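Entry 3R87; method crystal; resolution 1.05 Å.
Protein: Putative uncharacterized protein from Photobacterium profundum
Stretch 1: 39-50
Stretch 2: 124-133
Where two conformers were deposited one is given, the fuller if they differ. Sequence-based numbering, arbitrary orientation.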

# COMPACT_ATOMS: atom_id res chain seq x y z
N HIS A 39 12.40 12.18 -8.50
CA HIS A 39 13.18 12.20 -9.73
C HIS A 39 13.58 13.60 -10.14
O HIS A 39 14.63 13.78 -10.75
CB HIS A 39 12.47 11.47 -10.86
CG HIS A 39 12.54 9.99 -10.67
ND1 HIS A 39 13.55 9.22 -11.18
CD2 HIS A 39 11.73 9.12 -10.04
CE1 HIS A 39 13.39 7.95 -10.81
NE2 HIS A 39 12.28 7.87 -10.09
N VAL A 40 12.78 14.63 -9.82
CA VAL A 40 13.19 16.02 -10.05
C VAL A 40 14.35 16.36 -9.14
O VAL A 40 15.35 16.98 -9.57
CB VAL A 40 12.04 16.98 -9.89
CG1 VAL A 40 12.51 18.42 -9.97
CG2 VAL A 40 10.97 16.72 -10.89
N ILE A 41 14.25 16.00 -7.87
CA ILE A 41 15.23 16.37 -6.86
C ILE A 41 16.55 15.60 -6.96
O ILE A 41 17.62 16.17 -6.78
CB ILE A 41 14.61 16.19 -5.45
CG1 ILE A 41 13.45 17.17 -5.22
CG2 ILE A 41 15.71 16.33 -4.37
CD1 ILE A 41 12.57 16.77 -4.06
N ASP A 42 16.45 14.32 -7.31
CA ASP A 42 17.48 13.30 -7.33
C ASP A 42 17.37 12.52 -6.02
O ASP A 42 17.68 13.02 -4.92
CB ASP A 42 18.91 13.84 -7.51
CG ASP A 42 19.91 12.75 -7.75
OD1 ASP A 42 20.90 13.08 -8.38
OD2 ASP A 42 19.86 11.73 -7.21
N SER A 43 16.95 11.26 -6.12
CA SER A 43 16.73 10.47 -4.93
C SER A 43 18.02 10.21 -4.16
O SER A 43 17.99 10.05 -2.96
CB SER A 43 16.08 9.13 -5.37
OG SER A 43 16.77 8.56 -6.46
N ASP A 44 19.18 10.14 -4.85
CA ASP A 44 20.40 9.96 -4.14
C ASP A 44 20.73 11.12 -3.23
O ASP A 44 21.27 10.97 -2.15
CB ASP A 44 21.59 9.77 -5.14
CG ASP A 44 21.65 8.41 -5.73
OD1 ASP A 44 21.03 7.44 -5.21
OD2 ASP A 44 22.44 8.23 -6.67
N LYS A 45 20.39 12.32 -3.71
CA LYS A 45 20.57 13.53 -2.86
C LYS A 45 19.65 13.53 -1.70
O LYS A 45 20.01 13.94 -0.62
CB LYS A 45 20.38 14.79 -3.66
CG LYS A 45 21.44 14.95 -4.76
CD LYS A 45 21.62 16.25 -5.12
CE LYS A 45 22.86 16.27 -6.05
NZ LYS A 45 24.19 16.50 -5.37
N LEU A 46 18.39 13.04 -1.89
CA LEU A 46 17.49 12.92 -0.76
C LEU A 46 18.04 11.91 0.27
O LEU A 46 17.95 12.15 1.45
CB LEU A 46 16.12 12.43 -1.24
CG LEU A 46 15.33 13.43 -2.00
CD1 LEU A 46 14.05 12.78 -2.54
CD2 LEU A 46 15.02 14.70 -1.22
N ALA A 47 18.58 10.77 -0.18
CA ALA A 47 19.08 9.79 0.74
C ALA A 47 20.30 10.38 1.49
O ALA A 47 20.38 10.10 2.69
CB ALA A 47 19.46 8.54 -0.00
N THR A 48 21.21 11.04 0.78
CA THR A 48 22.42 11.65 1.44
C THR A 48 21.97 12.72 2.42
O THR A 48 22.50 12.78 3.54
CB THR A 48 23.33 12.24 0.36
OG1 THR A 48 23.79 11.18 -0.53
CG2 THR A 48 24.52 12.96 0.98
N LEU A 49 21.02 13.54 2.04
CA LEU A 49 20.56 14.63 2.94
C LEU A 49 19.99 14.03 4.25
O LEU A 49 20.24 14.49 5.34
CB LEU A 49 19.55 15.52 2.22
CG LEU A 49 18.94 16.70 3.03
CD1 LEU A 49 20.02 17.77 3.31
CD2 LEU A 49 17.78 17.32 2.34
N TRP A 50 19.18 12.95 4.09
CA TRP A 50 18.58 12.31 5.30
C TRP A 50 19.69 11.54 6.10
O TRP A 50 19.73 11.73 7.33
CB TRP A 50 17.56 11.32 4.77
CG TRP A 50 17.00 10.50 5.92
CD1 TRP A 50 17.27 9.18 6.22
CD2 TRP A 50 16.09 10.96 6.90
NE1 TRP A 50 16.69 8.86 7.37
CE2 TRP A 50 15.88 9.89 7.82
CE3 TRP A 50 15.43 12.19 7.15
CZ2 TRP A 50 15.05 10.00 8.95
CZ3 TRP A 50 14.58 12.30 8.32
CH2 TRP A 50 14.42 11.19 9.18
N VAL A 124 15.11 25.20 2.20
CA VAL A 124 15.50 24.14 1.22
C VAL A 124 17.01 24.24 1.01
O VAL A 124 17.51 25.29 0.67
CB VAL A 124 14.87 24.24 -0.17
CG1 VAL A 124 15.32 23.08 -1.09
CG2 VAL A 124 13.34 24.31 -0.10
N PRO A 125 17.78 23.15 1.23
CA PRO A 125 19.25 23.25 1.05
C PRO A 125 19.62 23.66 -0.35
O PRO A 125 19.04 23.21 -1.34
CB PRO A 125 19.71 21.84 1.40
CG PRO A 125 18.66 21.29 2.33
CD PRO A 125 17.35 21.83 1.76
N ALA A 126 20.67 24.49 -0.49
CA ALA A 126 21.13 24.92 -1.80
C ALA A 126 21.48 23.74 -2.72
O ALA A 126 21.24 23.81 -3.91
CB ALA A 126 22.42 25.78 -1.68
N ASP A 127 22.03 22.68 -2.18
CA ASP A 127 22.38 21.56 -3.06
C ASP A 127 21.17 20.86 -3.63
O ASP A 127 21.23 20.37 -4.78
CB ASP A 127 23.11 20.54 -2.28
CG ASP A 127 23.75 19.47 -3.20
OD1 ASP A 127 24.43 19.75 -4.23
OD2 ASP A 127 23.52 18.30 -2.87
N ILE A 128 20.07 20.85 -2.87
CA ILE A 128 18.81 20.32 -3.38
C ILE A 128 18.29 21.22 -4.46
O ILE A 128 17.88 20.78 -5.53
CB ILE A 128 17.81 20.10 -2.25
CG1 ILE A 128 18.28 19.01 -1.29
CG2 ILE A 128 16.43 19.82 -2.81
CD1 ILE A 128 18.33 17.62 -1.87
N LEU A 129 18.29 22.56 -4.17
CA LEU A 129 17.80 23.49 -5.20
C LEU A 129 18.67 23.39 -6.47
O LEU A 129 18.13 23.41 -7.56
CB LEU A 129 17.82 24.93 -4.67
CG LEU A 129 16.89 25.28 -3.49
CD1 LEU A 129 17.22 26.70 -2.88
CD2 LEU A 129 15.47 25.15 -3.99
N ALA A 130 19.95 23.23 -6.30
CA ALA A 130 20.84 23.10 -7.48
C ALA A 130 20.46 21.90 -8.30
O ALA A 130 20.43 21.96 -9.52
CB ALA A 130 22.27 23.00 -7.01
N SER A 131 20.21 20.78 -7.60
CA SER A 131 19.88 19.55 -8.26
C SER A 131 18.57 19.74 -9.03
O SER A 131 18.37 19.23 -10.12
CB SER A 131 19.88 18.39 -7.28
OG SER A 131 19.73 17.19 -7.91
N MET A 132 17.59 20.34 -8.34
CA MET A 132 16.28 20.57 -8.94
C MET A 132 16.37 21.39 -10.18
O MET A 132 15.64 21.12 -11.15
CB MET A 132 15.36 21.30 -7.97
CG MET A 132 14.90 20.42 -6.79
SD MET A 132 14.13 21.31 -5.45
CE MET A 132 12.72 22.10 -6.25
N MET A 133 17.24 22.40 -10.21
CA MET A 133 17.34 23.28 -11.35
C MET A 133 18.40 22.78 -12.36
O MET A 133 18.59 23.37 -13.44
CB MET A 133 17.68 24.68 -10.85
CG MET A 133 16.38 25.37 -10.26
SD MET A 133 17.14 26.69 -9.36
CE MET A 133 17.00 27.81 -10.72
O HOH W 1 17.86 16.20 -10.41
O HOH W 2 15.79 18.12 -12.03
O HOH W 3 21.27 15.85 -9.55

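Ser131 reaches across from the second helix and donates, from its OG, a short 2.6 Å hydrogen bond to O of Ile41, a carbonyl at the point where one helix stops and the next begins. Carbonyl groups at such a break lose their usual partners, and a neighbouring helix can supply a replacement. Ile41 is the last residue of the helix that precedes the break. The backbones come closest at this level, with CA of Ile41 4.8 Å from CA of Met132. The turn itself is made by Asp42, which leaves helical geometry with a positive phi of 97° and then caps the helix that follows, its OD2 accepting from N of Asp44 at 2.9 Å.

Water extends the same polar patch. Water 3 donates both to Ser131 OG (2.6 Å) and to Asp42 OD1 (3.0 Å), so the serine hydroxyl gives one hydrogen bond and receives another. Val40 O, also near the helix end, is joined through water 1 to Ser131 O and through water 2 to Met132 O.

Beyond the break, helix 43-50 runs almost antiparallel to helix 126-133, at 175°, with the axes 10.5 Å apart at closest approach. This separation is filled by side chains. Ile128 points its CA-to-CB bond sideways, yet its end comes nearer the other stretch and touches both sides of the break: CD1 lies 3.8 Å from Ile41 CG2, in the earlier helix, and 3.9 Å from Lys45 CB, in the later one, while CG1 lies 4.0 Å from Leu49 CD2. Leu49 also packs its CD1 against Pro125 CG at 3.9 Å, and at the break Ile41 CG1 meets Met132 CG at the same distance.

Lys45 combines both kinds of contact. Its aliphatic chain passes Ser131, with CD 3.5 Å from OG, before NZ forms a salt bridge to Asp127 OD2 at 3.2 Å; the accompanying hydrogen bond from NZ to Asp127 OD1, at 3.5 Å, is weak.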